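Local coordinates for protein dienelactone hydrolase (Anabaena variabilis, PDB 2O2G) that probably acts as a hydrolase of the dienelactone hydrolase family, with an alpha/beta-hydrolase fold, on a substrate that is not established, at residues V15-G20 against T102-H107; Q75-I80 against A95-G100. All coordinates share one frame; numbering follows the deposited sequence.

Contact 1 (V15-G20 against T102-H107); sequences VSVSVG and TDWLTH. With EDO (1,2-ethanediol), chain D.
V17 and W104 mark the nearest passage of strand 15-19 and helix 102-107, their CA atoms 6.6 Å apart, and the two short axes cross at 111° with 8.2 Å between them. This is the helix-on-sheet layer at the border of an alpha/beta-hydrolase fold: strand 12-19 is one of the two edge strands of the sheet, held to the antiparallel strand 22-29 by backbone hydrogen bonds of V15 with G26 and V17 with L24. W104 suits the gap, its long, flat indole reaching from helix to strand with CG anti to the backbone N (chi1 -176°). V17, branched at CB as suits a strand, meets it with both methyls: CG1 packs against W104 CG at 3.8 Å, while CG2 makes a CH-pi contact over the six-membered ring, 4.0 Å from its centroid. V15 CG2 touches the far end of the indole, 4.0 Å from W104 CH2. V17 also packs on I70 and V15 on L68 of strand 66-70. A 1,2-ethanediol, probably from the crystallisation solution, donates through O1 to V15 O at 2.9 Å. At the indole's polar end a water hydrogen-bonds to S18 OG, donates to S16 O and accepts from W104 NE1 at 3.1 Å.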
loop_
_atom_site.group_PDB
_atom_site.type_symbol
_atom_site.label_atom_id
_atom_site.label_comp_id
_atom_site.label_asym_id
_atom_site.label_seq_id
_atom_site.Cartn_x
_atom_site.Cartn_y
_atom_site.Cartn_z
ATOM N N VAL A 15 8.773 9.359 -11.880
ATOM C CA VAL A 15 8.229 8.622 -13.003
ATOM C C VAL A 15 6.779 9.021 -13.353
ATOM O O VAL A 15 6.065 9.565 -12.518
ATOM C CB VAL A 15 8.317 7.100 -12.726
ATOM C CG1 VAL A 15 9.757 6.730 -12.410
ATOM C CG2 VAL A 15 7.410 6.651 -11.549
ATOM N N SER A 16 6.396 8.779 -14.609
ATOM C CA SER A 16 5.032 8.948 -15.078
ATOM C C SER A 16 4.510 7.532 -15.362
ATOM O O SER A 16 5.015 6.852 -16.242
ATOM C CB SER A 16 4.966 9.800 -16.337
ATOM O OG SER A 16 3.603 10.097 -16.628
ATOM N N VAL A 17 3.562 7.096 -14.551
ATOM C CA VAL A 17 2.942 5.772 -14.597
ATOM C C VAL A 17 1.630 5.838 -15.426
ATOM O O VAL A 17 0.643 6.445 -15.014
ATOM C CB VAL A 17 2.636 5.289 -13.182
ATOM C CG1 VAL A 17 1.918 3.895 -13.192
ATOM C CG2 VAL A 17 3.904 5.236 -12.307
ATOM N N SER A 18 1.650 5.232 -16.610
ATOM C CA SER A 18 0.505 5.203 -17.494
ATOM C C SER A 18 -0.474 4.090 -17.093
ATOM O O SER A 18 -0.078 2.926 -16.908
ATOM C CB SER A 18 0.948 4.988 -18.936
ATOM O OG SER A 18 1.589 6.149 -19.437
ATOM N N VAL A 19 -1.733 4.471 -16.942
ATOM C CA VAL A 19 -2.800 3.561 -16.580
ATOM C C VAL A 19 -3.913 3.930 -17.522
ATOM O O VAL A 19 -4.654 4.862 -17.284
ATOM C CB VAL A 19 -3.232 3.730 -15.135
ATOM C CG1 VAL A 19 -4.430 2.845 -14.818
ATOM C CG2 VAL A 19 -2.046 3.387 -14.199
ATOM N N GLY A 20 -3.971 3.242 -18.646
ATOM C CA GLY A 20 -4.974 3.538 -19.646
ATOM C C GLY A 20 -4.802 4.961 -20.106
ATOM O O GLY A 20 -3.698 5.396 -20.461
ATOM N N THR A 102 0.473 -1.604 -10.969
ATOM C CA THR A 102 1.069 -2.954 -10.840
ATOM C C THR A 102 1.486 -3.447 -12.245
ATOM O O THR A 102 2.615 -3.848 -12.472
ATOM C CB THR A 102 0.068 -3.934 -10.133
ATOM O OG1 THR A 102 -0.321 -3.399 -8.845
ATOM C CG2 THR A 102 0.708 -5.304 -9.908
ATOM N N ASP A 103 0.565 -3.345 -13.189
ATOM C CA ASP A 103 0.830 -3.734 -14.581
ATOM C C ASP A 103 2.001 -2.936 -15.178
ATOM O O ASP A 103 2.851 -3.498 -15.895
ATOM C CB ASP A 103 -0.441 -3.560 -15.419
ATOM C CG ASP A 103 -1.550 -4.536 -15.019
ATOM O OD1 ASP A 103 -1.259 -5.509 -14.279
ATOM O OD2 ASP A 103 -2.713 -4.354 -15.485
ATOM N N TRP A 104 2.088 -1.656 -14.829
ATOM C CA TRP A 104 3.186 -0.800 -15.307
ATOM C C TRP A 104 4.518 -1.334 -14.786
ATOM O O TRP A 104 5.469 -1.500 -15.574
ATOM C CB TRP A 104 2.981 0.625 -14.856
ATOM C CG TRP A 104 4.000 1.600 -15.359
ATOM C CD1 TRP A 104 3.980 2.286 -16.517
ATOM C CD2 TRP A 104 5.145 2.045 -14.635
ATOM N NE1 TRP A 104 5.079 3.122 -16.579
ATOM C CE2 TRP A 104 5.789 3.003 -15.417
ATOM C CE3 TRP A 104 5.651 1.758 -13.367
ATOM C CZ2 TRP A 104 6.963 3.630 -15.006
ATOM C CZ3 TRP A 104 6.818 2.394 -12.944
ATOM C CH2 TRP A 104 7.455 3.307 -13.767
ATOM N N LEU A 105 4.564 -1.656 -13.493
ATOM C CA LEU A 105 5.752 -2.279 -12.892
ATOM C C LEU A 105 6.077 -3.615 -13.561
ATOM O O LEU A 105 7.233 -3.935 -13.779
ATOM C CB LEU A 105 5.512 -2.540 -11.404
ATOM C CG LEU A 105 5.492 -1.312 -10.514
ATOM C CD1 LEU A 105 5.103 -1.674 -9.092
ATOM C CD2 LEU A 105 6.853 -0.629 -10.626
ATOM N N THR A 106 5.043 -4.398 -13.864
ATOM C CA THR A 106 5.237 -5.681 -14.502
ATOM C C THR A 106 5.897 -5.582 -15.892
ATOM O O THR A 106 6.798 -6.366 -16.222
ATOM C CB THR A 106 3.900 -6.462 -14.585
ATOM O OG1 THR A 106 3.449 -6.777 -13.273
ATOM C CG2 THR A 106 4.061 -7.767 -15.378
ATOM N N HIS A 107 5.477 -4.596 -16.664
ATOM C CA HIS A 107 5.879 -4.415 -18.036
ATOM C C HIS A 107 7.010 -3.422 -18.311
ATOM O O HIS A 107 7.394 -3.251 -19.474
ATOM C CB HIS A 107 4.634 -4.071 -18.867
ATOM C CG HIS A 107 3.619 -5.170 -18.889
ATOM N ND1 HIS A 107 3.860 -6.379 -19.510
ATOM C CD2 HIS A 107 2.373 -5.259 -18.363
ATOM C CE1 HIS A 107 2.809 -7.168 -19.358
ATOM N NE2 HIS A 107 1.898 -6.515 -18.660
HETATM C C1 EDO D . 6.460 13.444 -11.105
HETATM O O1 EDO D . 6.595 12.005 -11.000
HETATM C C2 EDO D . 6.862 14.013 -12.458
HETATM O O2 EDO D . 6.608 13.091 -13.534
HETATM O O HOH W 1 4.218 5.120 -18.850
#

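Contact 2 (Q75-I80 against A95-G100); sequences QEEEEI and ASRLVG
E77 and R97 each set CG anti to the carbonyl carbon, and the two side chains then approach from opposite directions. The E77 chain runs on extended, whereas R97 bends at chi2 (-71°), runs extended through chi3 and turns once more at chi4. This reach is needed, for the CA atoms of these two residues stand 12.7 Å apart. The result is an end-on, two-pronged salt bridge: R97 NH1 donates to E77 OE1 at 2.9 Å and R97 NH2 to E77 OE2 at 3.0 Å. Both N-H bonds point almost straight at their acceptors (174° and 173°), and each oxygen uses its syn lone pair. The carboxylate and guanidinium are nearly coplanar, so the pairing fixes the rotation of both groups. In the alpha/beta-hydrolase fold of this protein, helix 91-107 lies against the central sheet and helix 75-84 stands farther out; the ion pair bridges them. Glutamate suits the outer helix by its length; on the inner helix, arginine presents two parallel N-H groups that match the two carboxylate oxygens. Each has a second bond: E77 OE1 accepts from T74 N, and R97 NH1 donates to L72 O. With an alanine here in place of the glutamate, the buried R97 would probably lose its charge partner, and T74 N its side-chain acceptor. R97 also packs against V22 and L24 of strand 22-29.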
loop_
_atom_site.group_PDB
_atom_site.type_symbol
_atom_site.label_atom_id
_atom_site.label_comp_id
_atom_site.label_asym_id
_atom_site.label_seq_id
_atom_site.Cartn_x
_atom_site.Cartn_y
_atom_site.Cartn_z
ATOM N N GLN A 75 -3.177 14.707 -11.322
ATOM C CA GLN A 75 -3.044 16.057 -10.824
ATOM C C GLN A 75 -4.384 16.850 -10.991
ATOM O O GLN A 75 -4.860 17.549 -10.085
ATOM C CB GLN A 75 -1.935 16.695 -11.651
ATOM C CG GLN A 75 -1.646 18.133 -11.399
ATOM C CD GLN A 75 -0.522 18.616 -12.309
ATOM O OE1 GLN A 75 0.555 17.999 -12.399
ATOM N NE2 GLN A 75 -0.778 19.708 -13.008
ATOM N N GLU A 76 -4.991 16.685 -12.156
ATOM C CA GLU A 76 -6.258 17.344 -12.501
ATOM C C GLU A 76 -7.383 16.864 -11.558
ATOM O O GLU A 76 -8.099 17.664 -10.944
ATOM C CB GLU A 76 -6.593 17.082 -13.986
ATOM C CG GLU A 76 -5.558 17.690 -15.006
ATOM C CD GLU A 76 -4.153 17.003 -15.034
ATOM O OE1 GLU A 76 -4.026 15.756 -14.834
ATOM O OE2 GLU A 76 -3.165 17.739 -15.276
ATOM N N GLU A 77 -7.508 15.557 -11.440
ATOM C CA GLU A 77 -8.459 14.965 -10.508
ATOM C C GLU A 77 -8.256 15.448 -9.067
ATOM O O GLU A 77 -9.216 15.691 -8.369
ATOM C CB GLU A 77 -8.307 13.455 -10.529
ATOM C CG GLU A 77 -8.970 12.786 -11.701
ATOM C CD GLU A 77 -8.595 11.312 -11.862
ATOM O OE1 GLU A 77 -7.735 10.774 -11.120
ATOM O OE2 GLU A 77 -9.188 10.673 -12.751
ATOM N N GLU A 78 -7.010 15.535 -8.617
ATOM C CA GLU A 78 -6.708 15.990 -7.253
ATOM C C GLU A 78 -7.253 17.401 -7.038
ATOM O O GLU A 78 -7.831 17.686 -5.993
ATOM C CB GLU A 78 -5.204 15.941 -6.950
ATOM C CG GLU A 78 -4.631 14.536 -6.776
ATOM C CD GLU A 78 -3.087 14.496 -6.596
ATOM O OE1 GLU A 78 -2.432 15.567 -6.699
ATOM O OE2 GLU A 78 -2.543 13.398 -6.343
ATOM N N GLU A 79 -7.078 18.291 -8.004
ATOM C CA GLU A 79 -7.642 19.649 -7.884
ATOM C C GLU A 79 -9.181 19.669 -7.773
ATOM O O GLU A 79 -9.764 20.483 -7.031
ATOM C CB GLU A 79 -7.235 20.521 -9.076
ATOM C CG GLU A 79 -5.757 20.811 -9.181
ATOM N N ILE A 80 -9.860 18.791 -8.509
ATOM C CA ILE A 80 -11.338 18.800 -8.482
ATOM C C ILE A 80 -11.819 18.159 -7.198
ATOM O O ILE A 80 -12.701 18.690 -6.550
ATOM C CB ILE A 80 -11.934 18.042 -9.703
ATOM C CG1 ILE A 80 -11.505 18.725 -11.004
ATOM C CG2 ILE A 80 -13.458 17.910 -9.590
ATOM C CD1 ILE A 80 -11.653 17.842 -12.223
ATOM N N ALA A 95 -8.656 1.116 -6.569
ATOM C CA ALA A 95 -8.089 -0.221 -6.798
ATOM C C ALA A 95 -7.705 -0.422 -8.251
ATOM O O ALA A 95 -6.687 -1.095 -8.564
ATOM C CB ALA A 95 -9.041 -1.309 -6.363
ATOM N N SER A 96 -8.489 0.151 -9.152
ATOM C CA SER A 96 -8.165 -0.003 -10.557
ATOM C C SER A 96 -6.874 0.743 -10.832
ATOM O O SER A 96 -6.082 0.316 -11.645
ATOM C CB SER A 96 -9.266 0.530 -11.483
ATOM O OG SER A 96 -9.256 1.959 -11.506
ATOM N N ARG A 97 -6.673 1.873 -10.185
ATOM C CA ARG A 97 -5.446 2.645 -10.393
ATOM C C ARG A 97 -4.249 1.890 -9.890
ATOM O O ARG A 97 -3.212 1.867 -10.529
ATOM C CB ARG A 97 -5.559 4.031 -9.717
ATOM C CG ARG A 97 -6.660 4.891 -10.326
ATOM C CD ARG A 97 -6.204 5.329 -11.709
ATOM N NE ARG A 97 -7.219 6.015 -12.446
ATOM C CZ ARG A 97 -7.572 7.273 -12.246
ATOM N NH1 ARG A 97 -6.986 8.002 -11.320
ATOM N NH2 ARG A 97 -8.529 7.783 -12.985
ATOM N N LEU A 98 -4.409 1.227 -8.763
ATOM C CA LEU A 98 -3.331 0.394 -8.189
ATOM C C LEU A 98 -3.035 -0.822 -9.099
ATOM O O LEU A 98 -1.873 -1.153 -9.335
ATOM C CB LEU A 98 -3.744 -0.046 -6.800
ATOM C CG LEU A 98 -2.678 -0.477 -5.805
ATOM C CD1 LEU A 98 -1.559 0.570 -5.707
ATOM C CD2 LEU A 98 -3.376 -0.662 -4.476
ATOM N N VAL A 99 -4.085 -1.438 -9.643
ATOM C CA VAL A 99 -3.927 -2.557 -10.592
ATOM C C VAL A 99 -3.123 -2.040 -11.801
ATOM O O VAL A 99 -2.232 -2.736 -12.270
ATOM C CB VAL A 99 -5.299 -3.131 -11.058
ATOM C CG1 VAL A 99 -5.174 -4.073 -12.254
ATOM C CG2 VAL A 99 -6.010 -3.831 -9.907
ATOM N N GLY A 100 -3.486 -0.844 -12.298
ATOM C CA GLY A 100 -2.788 -0.179 -13.426
ATOM C C GLY A 100 -1.308 0.056 -13.135
ATOM O O GLY A 100 -0.445 -0.269 -13.971
#

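Overall arrangement
Helix 91-107 carries one half of each contact: R97 faces helix 75-84 in contact 2, and W104, two turns further on, faces the edge strand 12-19 in contact 1. Their centres are about 13 Å apart, and they meet directly where V19 CG2 packs 3.6 Å from G100 C. Both segments of contact 2 fall between the two segments of contact 1 in the sequence, so the first strand is joined to a helix segment that comes more than 80 residues later in the chain, with the shorter helix-to-helix link in between. Together they attach two peripheral elements, an edge strand and helix 75-84, to one helix of the alpha/beta-hydrolase core.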